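Local coordinates for protein 4-hydroxyphenylpyruvate dioxygenase (Pseudomonas putida, PDB 5HMQ) that catalyses the metal-dependent dehydration of 3-dehydroshikimate to protocatechuate, a step in the breakdown of quinate and shikimate, at residues C[8-13]-C[241-246]; C[17-22]-C[250-255]; C[193-198]-C[210-215]. One frame throughout, in Å; residues are numbered along the deposited sequence.

In the fold
All three contacts lie in the N-terminal TIM barrel, the dehydratase domain. Contact 1 joins the loops that follow strands 6-8 and 238-240, the first and last of the eight parallel strands, where the barrel closes. Contact 2 pairs the helices that come next, 16-25 and 252-276. Its centre is about 10 Å from that of contact 1, and their segments alternate along the chain. Contact 3 falls between the two segments of each. It starts on the last residues of strand 189-194, about 11 Å from contact 1 and 18 Å from contact 2, between centres. Contacts 1 and 3 share the catalytic magnesium site, through Glu-241 and Gln-193. Contact 2 lies on the outer helical layer.

Contact 1: C[8-13]-C[241-246]; sequences ATVSLS and EIFNDG. With MG (magnesium ion), chain K.
Two hydrogen bonds join the 3-10 turn at 9-11 to the chain at 241-246. The amide N of Ile-242 points almost straight at OG of Ser-11, at 2.8 Å and 175°. This hydroxyl sits beside its own backbone N, anti to the carbonyl carbon (chi1 -54°). The second bond runs between backbones, from N of Asn-244 to O of Val-10, at 3.2 Å and in the carbonyl plane.

The apolar part is small. Both methyls of Val-10 reach CD1 of Phe-243, CG1 from the crowded position between N and the carbonyl carbon; CG2 meets it at the ring edge, 3.8 Å away. CB of Ala-8 lies 4.3 Å from CG of Glu-241.

Metal binding occupies the carboxylate of Glu-241. The chain is extended, with CG anti to N (chi1 -172°). OE1 binds magnesium at 2.1 Å, beside Glu-136, Asp-167 and Gln-193, and forms a salt bridge with NH1 of Arg-212. OE2 accepts a hydrogen bond from a metal-bound water at 2.7 Å and another from Gln-63.

The first hydrogen bond to the turn is thus made by the residue right after a metal ligand. Cations at OE1 and donors at OE2 are consistent with a deprotonated Glu-241.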
loop_
_atom_site.group_PDB
_atom_site.type_symbol
_atom_site.label_atom_id
_atom_site.label_comp_id
_atom_site.label_asym_id
_atom_site.label_seq_id
_atom_site.Cartn_x
_atom_site.Cartn_y
_atom_site.Cartn_z
ATOM N N ALA C 8 -2.167 -14.777 -14.153
ATOM C CA ALA C 8 -1.896 -13.774 -15.178
ATOM C C ALA C 8 -0.959 -12.699 -14.637
ATOM O O ALA C 8 -1.058 -12.290 -13.477
ATOM C CB ALA C 8 -3.196 -13.140 -15.671
ATOM N N THR C 9 -0.035 -12.246 -15.489
ATOM C CA THR C 9 0.926 -11.231 -15.064
ATOM C C THR C 9 0.246 -9.916 -14.709
ATOM O O THR C 9 0.789 -9.130 -13.925
ATOM C CB THR C 9 1.977 -11.002 -16.150
ATOM O OG1 THR C 9 1.327 -10.735 -17.398
ATOM C CG2 THR C 9 2.883 -12.205 -16.289
ATOM N N VAL C 10 -0.932 -9.652 -15.277
ATOM C CA VAL C 10 -1.665 -8.436 -14.945
ATOM C C VAL C 10 -2.105 -8.423 -13.484
ATOM O O VAL C 10 -2.470 -7.367 -12.958
ATOM C CB VAL C 10 -2.867 -8.268 -15.901
ATOM C CG1 VAL C 10 -3.999 -9.210 -15.521
ATOM C CG2 VAL C 10 -3.335 -6.816 -15.936
ATOM N N SER C 11 -2.065 -9.573 -12.806
ATOM C CA SER C 11 -2.432 -9.653 -11.396
ATOM C C SER C 11 -1.354 -9.114 -10.466
ATOM O O SER C 11 -1.608 -8.980 -9.264
ATOM C CB SER C 11 -2.753 -11.103 -11.014
ATOM O OG SER C 11 -3.729 -11.657 -11.879
ATOM N N LEU C 12 -0.169 -8.807 -10.983
ATOM C CA LEU C 12 0.951 -8.342 -10.181
ATOM C C LEU C 12 1.452 -7.012 -10.727
ATOM O O LEU C 12 1.072 -6.576 -11.816
ATOM C CB LEU C 12 2.093 -9.366 -10.174
ATOM C CG LEU C 12 1.753 -10.815 -9.825
ATOM C CD1 LEU C 12 2.979 -11.703 -9.998
ATOM C CD2 LEU C 12 1.205 -10.919 -8.415
ATOM N N SER C 13 2.293 -6.353 -9.937
ATOM C CA SER C 13 3.026 -5.175 -10.371
ATOM C C SER C 13 4.509 -5.507 -10.481
ATOM O O SER C 13 4.982 -6.516 -9.952
ATOM C CB SER C 13 2.811 -4.003 -9.406
ATOM O OG SER C 13 3.351 -4.288 -8.128
ATOM N N GLU C 241 -6.849 -14.242 -12.381
ATOM C CA GLU C 241 -6.783 -13.014 -13.177
ATOM C C GLU C 241 -7.340 -11.870 -12.335
ATOM O O GLU C 241 -8.559 -11.741 -12.174
ATOM C CB GLU C 241 -7.528 -13.144 -14.501
ATOM C CG GLU C 241 -7.295 -11.950 -15.425
ATOM C CD GLU C 241 -8.217 -11.933 -16.625
ATOM O OE1 GLU C 241 -9.373 -12.389 -16.499
ATOM O OE2 GLU C 241 -7.785 -11.456 -17.696
ATOM N N ILE C 242 -6.438 -11.044 -11.810
ATOM C CA ILE C 242 -6.774 -9.801 -11.132
ATOM C C ILE C 242 -6.171 -8.665 -11.941
ATOM O O ILE C 242 -5.148 -8.841 -12.609
ATOM C CB ILE C 242 -6.209 -9.802 -9.691
ATOM C CG1 ILE C 242 -6.739 -10.999 -8.912
ATOM C CG2 ILE C 242 -6.509 -8.494 -8.961
ATOM C CD1 ILE C 242 -8.221 -11.161 -8.987
ATOM N N PHE C 243 -6.810 -7.499 -11.898
ATOM C CA PHE C 243 -6.323 -6.343 -12.643
ATOM C C PHE C 243 -5.793 -5.338 -11.628
ATOM O O PHE C 243 -6.558 -4.555 -11.056
ATOM C CB PHE C 243 -7.420 -5.751 -13.521
ATOM C CG PHE C 243 -7.916 -6.694 -14.581
ATOM C CD1 PHE C 243 -7.125 -7.003 -15.679
ATOM C CD2 PHE C 243 -9.174 -7.270 -14.483
ATOM C CE1 PHE C 243 -7.576 -7.876 -16.656
ATOM C CE2 PHE C 243 -9.633 -8.141 -15.460
ATOM C CZ PHE C 243 -8.832 -8.445 -16.547
ATOM N N ASN C 244 -4.486 -5.369 -11.400
ATOM C CA ASN C 244 -3.799 -4.369 -10.600
ATOM C C ASN C 244 -3.088 -3.363 -11.505
ATOM O O ASN C 244 -3.148 -3.438 -12.734
ATOM C CB ASN C 244 -2.843 -5.051 -9.621
ATOM C CG ASN C 244 -3.522 -5.400 -8.307
ATOM O OD1 ASN C 244 -4.696 -5.084 -8.104
ATOM N ND2 ASN C 244 -2.798 -6.075 -7.421
ATOM N N ASP C 245 -2.399 -2.413 -10.877
ATOM C CA ASP C 245 -1.613 -1.425 -11.601
ATOM C C ASP C 245 -2.424 -0.437 -12.421
ATOM O O ASP C 245 -3.631 -0.608 -12.596
ATOM N N GLY C 246 -1.766 0.609 -12.916
ATOM C CA GLY C 246 -0.358 0.849 -12.644
ATOM C C GLY C 246 -0.165 1.543 -11.311
ATOM O O GLY C 246 0.958 1.754 -10.853
HETATM MG MG MG K . -10.820 -13.072 -17.830
HETATM O O HOH W 1 -9.488 -12.726 -19.319
HETATM O O HOH W 2 -11.471 -11.228 -18.131
#

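Contact 2: C[17-22]-C[250-255]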
loop_
_atom_site.group_PDB
_atom_site.type_symbol
_atom_site.label_atom_id
_atom_site.label_comp_id
_atom_site.label_asym_id
_atom_site.label_seq_id
_atom_site.Cartn_x
_atom_site.Cartn_y
_atom_site.Cartn_z
ATOM N N PRO C 17 10.418 -9.526 -15.655
ATOM C CA PRO C 17 11.271 -10.494 -14.940
ATOM C C PRO C 17 10.944 -10.612 -13.461
ATOM O O PRO C 17 10.987 -11.718 -12.907
ATOM C CB PRO C 17 12.686 -9.947 -15.171
ATOM C CG PRO C 17 12.584 -9.194 -16.444
ATOM C CD PRO C 17 11.232 -8.547 -16.401
ATOM N N GLU C 18 10.627 -9.494 -12.802
ATOM C CA GLU C 18 10.261 -9.549 -11.390
ATOM C C GLU C 18 8.990 -10.363 -11.184
ATOM O O GLU C 18 8.894 -11.148 -10.232
ATOM C CB GLU C 18 10.091 -8.132 -10.841
ATOM C CG GLU C 18 11.402 -7.422 -10.539
ATOM C CD GLU C 18 11.241 -5.917 -10.416
ATOM O OE1 GLU C 18 10.098 -5.425 -10.541
ATOM O OE2 GLU C 18 12.258 -5.225 -10.195
ATOM N N LYS C 19 8.002 -10.188 -12.066
ATOM C CA LYS C 19 6.768 -10.961 -11.958
ATOM C C LYS C 19 7.035 -12.448 -12.149
ATOM O O LYS C 19 6.578 -13.279 -11.355
ATOM C CB LYS C 19 5.741 -10.466 -12.978
ATOM C CG LYS C 19 5.226 -9.059 -12.726
ATOM C CD LYS C 19 4.162 -8.666 -13.745
ATOM C CE LYS C 19 3.681 -7.239 -13.521
ATOM N NZ LYS C 19 2.531 -6.876 -14.401
ATOM N N LEU C 20 7.797 -12.802 -13.189
ATOM C CA LEU C 20 8.033 -14.212 -13.482
ATOM C C LEU C 20 8.802 -14.890 -12.357
ATOM O O LEU C 20 8.519 -16.046 -12.018
ATOM C CB LEU C 20 8.787 -14.365 -14.803
ATOM C CG LEU C 20 8.085 -13.861 -16.063
ATOM C CD1 LEU C 20 9.021 -13.953 -17.254
ATOM C CD2 LEU C 20 6.809 -14.650 -16.313
ATOM N N GLU C 21 9.779 -14.193 -11.763
ATOM C CA GLU C 21 10.496 -14.784 -10.635
ATOM C C GLU C 21 9.589 -14.949 -9.425
ATOM O O GLU C 21 9.636 -15.982 -8.752
ATOM C CB GLU C 21 11.735 -13.961 -10.277
ATOM C CG GLU C 21 12.832 -14.067 -11.320
ATOM C CD GLU C 21 13.967 -13.078 -11.063
ATOM O OE1 GLU C 21 13.962 -12.436 -9.995
ATOM O OE2 GLU C 21 14.881 -12.998 -11.895
ATOM N N ALA C 22 8.755 -13.950 -9.136
ATOM C CA ALA C 22 7.820 -14.075 -8.019
ATOM C C ALA C 22 6.818 -15.203 -8.256
ATOM O O ALA C 22 6.484 -15.956 -7.333
ATOM C CB ALA C 22 7.094 -12.748 -7.790
ATOM N N ALA C 250 2.258 -2.504 -5.680
ATOM C CA ALA C 250 1.743 -3.739 -5.093
ATOM C C ALA C 250 2.890 -4.721 -4.865
ATOM O O ALA C 250 3.641 -5.010 -5.803
ATOM C CB ALA C 250 0.679 -4.366 -5.989
ATOM N N PRO C 251 3.069 -5.243 -3.642
ATOM C CA PRO C 251 4.194 -6.157 -3.398
ATOM C C PRO C 251 4.098 -7.420 -4.240
ATOM O O PRO C 251 3.188 -8.238 -4.075
ATOM C CB PRO C 251 4.078 -6.472 -1.900
ATOM C CG PRO C 251 2.644 -6.226 -1.568
ATOM C CD PRO C 251 2.182 -5.118 -2.472
ATOM N N THR C 252 5.054 -7.558 -5.162
ATOM C CA THR C 252 5.016 -8.630 -6.153
ATOM C C THR C 252 5.052 -10.005 -5.495
ATOM O O THR C 252 4.247 -10.886 -5.822
ATOM C CB THR C 252 6.183 -8.470 -7.127
ATOM O OG1 THR C 252 6.250 -7.107 -7.567
ATOM C CG2 THR C 252 5.989 -9.367 -8.337
ATOM N N ARG C 253 5.989 -10.210 -4.567
ATOM C CA ARG C 253 6.195 -11.542 -4.006
ATOM C C ARG C 253 5.035 -11.963 -3.112
ATOM O O ARG C 253 4.560 -13.102 -3.203
ATOM C CB ARG C 253 7.514 -11.582 -3.236
ATOM C CG ARG C 253 8.731 -11.415 -4.129
ATOM C CD ARG C 253 9.605 -12.658 -4.120
ATOM N NE ARG C 253 10.540 -12.664 -5.240
ATOM C CZ ARG C 253 11.523 -13.545 -5.390
ATOM N NH1 ARG C 253 11.713 -14.494 -4.483
ATOM N NH2 ARG C 253 12.322 -13.471 -6.447
ATOM N N GLN C 254 4.563 -11.067 -2.242
ATOM C CA GLN C 254 3.464 -11.428 -1.353
ATOM C C GLN C 254 2.163 -11.605 -2.122
ATOM O O GLN C 254 1.342 -12.458 -1.766
ATOM C CB GLN C 254 3.306 -10.388 -0.244
ATOM C CG GLN C 254 3.910 -10.832 1.081
ATOM C CD GLN C 254 3.252 -12.090 1.625
ATOM O OE1 GLN C 254 2.034 -12.258 1.527
ATOM N NE2 GLN C 254 4.057 -12.987 2.183
ATOM N N ASN C 255 1.947 -10.803 -3.168
ATOM C CA ASN C 255 0.773 -11.018 -4.008
ATOM C C ASN C 255 0.828 -12.386 -4.677
ATOM O O ASN C 255 -0.187 -13.090 -4.750
ATOM C CB ASN C 255 0.650 -9.911 -5.054
ATOM C CG ASN C 255 0.056 -8.634 -4.489
ATOM O OD1 ASN C 255 -0.448 -8.613 -3.367
ATOM N ND2 ASN C 255 0.094 -7.565 -5.276
#
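Ala-22 on helix 16-25 faces the first turn of helix 252-276, and Thr-252 and Arg-253 receive it. The CB of Ala-22 points at the other helix and meets CG2 of Thr-252 at 3.6 Å. Chi1 of -47° sets OG1 of Thr-252 beside the backbone N and so leaves CG2 anti to it. This methyl also reaches the helix 16-25 backbone, 3.9 Å from O of Glu-18 and close to CA of Lys-19. The threonine therefore turns its methyl to the neighbouring helix. Its OG1 is used elsewhere, in a hydrogen bond to O of Ser-13.

Arg-253 comes alongside. Its chain starts beside the backbone N and bends at chi2 (-116°), which brings the guanidinium to Glu-21 and Ala-22. O of Glu-21 lies over one face of this flat group. NH2 is 3.9 Å from CB of Glu-21. The carboxylate of Glu-21 stands nearly perpendicular to the guanidinium, the planes 84° apart. OE1 of Glu-21 stays 4.0 Å from NH2 of Arg-253, too far for a salt bridge. Any attraction between the two charges is probably modest.

Lys-19 points its CB away from helix 252-276. Its extended chain ends in a salt bridge with Asp-37 and hydrogen bonds to O of Thr-9 and Leu-12. Arg-253 also packs on Glu-18 of the second subunit, so the contact borders the dimer interface.

No hydrogen bond crosses between the two segments. This is side-by-side packing of the first and last helices in the outer layer of a TIM barrel, next to the seam where its strands close.

Contact 3: C[193-198]-C[210-215]; sequences QMADAP and HFRCFP. With MG (magnesium ion), chain K.
Asp-196 and Cys-213 form the tight centre of this contact. They make a single antiparallel bridge, a hydrogen-bonded pair. N of Asp-196 donates to O of Cys-213 at 2.7 Å, in the carbonyl plane. N of Cys-213 donates to O of Asp-196 at 2.6 Å, from above the carbonyl plane. CB of Asp-196 lies against O of Phe-214, at 3.3 Å. Its CG is anti to N (chi1 -155°), and OD1 takes the N-H of Ala-197 at 2.7 Å, from above the carboxylate plane. OD1 also binds N of Met-220, and OD2 N of Gly-216.

Looser packing flanks the bridge. CB of Met-194, a selenomethionine, lies 4.0 Å from CG of Pro-215. CD of Pro-198 meets CB of Phe-211 at the same range, the side chains crossing at about a right angle.

Ordered water is found at the metal end. OE1 of Gln-193 binds magnesium at 2.0 Å, and two waters complete the site with Glu-136, Asp-167 and Glu-241. Arg-212 runs extended past CB of Ala-195, which NH1 approaches to 3.5 Å. NH1 is held by Asp-167 and by both O and OE1 of Glu-241, while NE binds Ser-208.

The contact continues barrel strand 189-194 beyond its end and receives the chain after helix 204-211. Strand 238-240 and helix 252-276 cover Met-194, Phe-214 and Pro-215. Helix 168-172 packs on Ala-197 and Arg-212; Tyr-516 of the second subunit meets Phe-211 edge-to-face.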
loop_
_atom_site.group_PDB
_atom_site.type_symbol
_atom_site.label_atom_id
_atom_site.label_comp_id
_atom_site.label_asym_id
_atom_site.label_seq_id
_atom_site.Cartn_x
_atom_site.Cartn_y
_atom_site.Cartn_z
ATOM N N GLN C 193 -10.168 -19.099 -15.369
ATOM C CA GLN C 193 -9.635 -17.973 -14.613
ATOM C C GLN C 193 -10.498 -17.763 -13.379
ATOM O O GLN C 193 -11.706 -17.528 -13.498
ATOM C CB GLN C 193 -9.608 -16.699 -15.456
ATOM C CG GLN C 193 -8.728 -16.755 -16.686
ATOM C CD GLN C 193 -8.820 -15.483 -17.499
ATOM O OE1 GLN C 193 -9.882 -14.867 -17.578
ATOM N NE2 GLN C 193 -7.706 -15.073 -18.099
HETATM N N MSE C 194 -9.887 -17.846 -12.203
HETATM C CA MSE C 194 -10.599 -17.548 -10.968
HETATM C C MSE C 194 -10.348 -16.102 -10.562
HETATM O O MSE C 194 -9.208 -15.641 -10.560
HETATM C CB MSE C 194 -10.172 -18.493 -9.844
HETATM C CG MSE C 194 -10.335 -19.968 -10.168
HETATM SE SE MSE C 194 -12.148 -20.490 -10.673
HETATM C CE MSE C 194 -13.094 -20.015 -9.034
ATOM N N ALA C 195 -11.421 -15.387 -10.231
ATOM C CA ALA C 195 -11.311 -14.015 -9.746
ATOM C C ALA C 195 -12.461 -13.756 -8.789
ATOM O O ALA C 195 -13.626 -13.860 -9.182
ATOM C CB ALA C 195 -11.335 -13.014 -10.902
ATOM N N ASP C 196 -12.139 -13.379 -7.558
ATOM C CA ASP C 196 -13.142 -13.053 -6.559
ATOM C C ASP C 196 -13.355 -11.543 -6.514
ATOM O O ASP C 196 -12.580 -10.764 -7.076
ATOM C CB ASP C 196 -12.718 -13.590 -5.187
ATOM C CG ASP C 196 -13.894 -13.829 -4.261
ATOM O OD1 ASP C 196 -15.029 -13.475 -4.638
ATOM O OD2 ASP C 196 -13.683 -14.378 -3.158
ATOM N N ALA C 197 -14.423 -11.131 -5.827
ATOM C CA ALA C 197 -14.771 -9.717 -5.732
ATOM C C ALA C 197 -15.856 -9.488 -4.687
ATOM O O ALA C 197 -16.659 -10.391 -4.413
ATOM C CB ALA C 197 -15.241 -9.184 -7.087
ATOM N N PRO C 198 -15.918 -8.301 -4.087
ATOM C CA PRO C 198 -17.092 -7.951 -3.283
ATOM C C PRO C 198 -18.310 -7.757 -4.169
ATOM O O PRO C 198 -18.205 -7.345 -5.327
ATOM C CB PRO C 198 -16.678 -6.640 -2.606
ATOM C CG PRO C 198 -15.697 -6.041 -3.554
ATOM C CD PRO C 198 -14.932 -7.207 -4.124
ATOM N N HIS C 210 -11.478 -2.656 -10.952
ATOM C CA HIS C 210 -10.863 -2.217 -9.711
ATOM C C HIS C 210 -11.009 -3.169 -8.531
ATOM O O HIS C 210 -10.228 -3.057 -7.582
ATOM C CB HIS C 210 -11.434 -0.854 -9.288
ATOM C CG HIS C 210 -11.210 0.238 -10.287
ATOM N ND1 HIS C 210 -9.963 0.765 -10.549
ATOM C CD2 HIS C 210 -12.079 0.921 -11.070
ATOM C CE1 HIS C 210 -10.072 1.716 -11.460
ATOM N NE2 HIS C 210 -11.346 1.831 -11.793
ATOM N N PHE C 211 -11.977 -4.087 -8.539
ATOM C CA PHE C 211 -12.301 -4.825 -7.321
ATOM C C PHE C 211 -12.087 -6.331 -7.395
ATOM O O PHE C 211 -12.501 -7.041 -6.471
ATOM C CB PHE C 211 -13.734 -4.515 -6.888
ATOM C CG PHE C 211 -13.935 -3.084 -6.504
ATOM C CD1 PHE C 211 -13.622 -2.654 -5.227
ATOM C CD2 PHE C 211 -14.405 -2.161 -7.420
ATOM C CE1 PHE C 211 -13.786 -1.334 -4.864
ATOM C CE2 PHE C 211 -14.574 -0.839 -7.060
ATOM C CZ PHE C 211 -14.264 -0.425 -5.778
ATOM N N ARG C 212 -11.460 -6.845 -8.447
ATOM C CA ARG C 212 -11.122 -8.261 -8.455
ATOM C C ARG C 212 -10.085 -8.548 -7.373
ATOM O O ARG C 212 -9.194 -7.735 -7.116
ATOM C CB ARG C 212 -10.587 -8.683 -9.821
ATOM C CG ARG C 212 -11.654 -9.002 -10.848
ATOM C CD ARG C 212 -11.021 -9.479 -12.142
ATOM N NE ARG C 212 -11.991 -9.594 -13.227
ATOM C CZ ARG C 212 -12.004 -10.583 -14.115
ATOM N NH1 ARG C 212 -11.104 -11.555 -14.046
ATOM N NH2 ARG C 212 -12.923 -10.603 -15.072
ATOM N N CYS C 213 -10.218 -9.701 -6.723
ATOM C CA CYS C 213 -9.256 -10.134 -5.716
ATOM C C CYS C 213 -9.170 -11.655 -5.756
ATOM O O CYS C 213 -9.884 -12.316 -6.515
ATOM C CB CYS C 213 -9.636 -9.615 -4.323
ATOM S SG CYS C 213 -11.346 -9.943 -3.838
ATOM N N PHE C 214 -8.296 -12.211 -4.922
ATOM C CA PHE C 214 -8.059 -13.645 -4.947
ATOM C C PHE C 214 -9.209 -14.404 -4.287
ATOM O O PHE C 214 -9.893 -13.867 -3.412
ATOM C CB PHE C 214 -6.746 -13.980 -4.247
ATOM C CG PHE C 214 -5.529 -13.483 -4.971
ATOM C CD1 PHE C 214 -5.430 -13.609 -6.347
ATOM C CD2 PHE C 214 -4.480 -12.905 -4.277
ATOM C CE1 PHE C 214 -4.309 -13.157 -7.023
ATOM C CE2 PHE C 214 -3.355 -12.451 -4.944
ATOM C CZ PHE C 214 -3.270 -12.577 -6.319
ATOM N N PRO C 215 -9.454 -15.642 -4.719
ATOM C CA PRO C 215 -10.525 -16.454 -4.123
ATOM C C PRO C 215 -10.448 -16.489 -2.605
ATOM O O PRO C 215 -9.404 -16.787 -2.022
ATOM C CB PRO C 215 -10.291 -17.840 -4.729
ATOM C CG PRO C 215 -9.633 -17.571 -6.034
ATOM C CD PRO C 215 -8.809 -16.324 -5.855
HETATM MG MG MG K . -10.820 -13.072 -17.830
HETATM O O HOH W 1 -9.488 -12.726 -19.319
HETATM O O HOH W 2 -11.471 -11.228 -18.131
#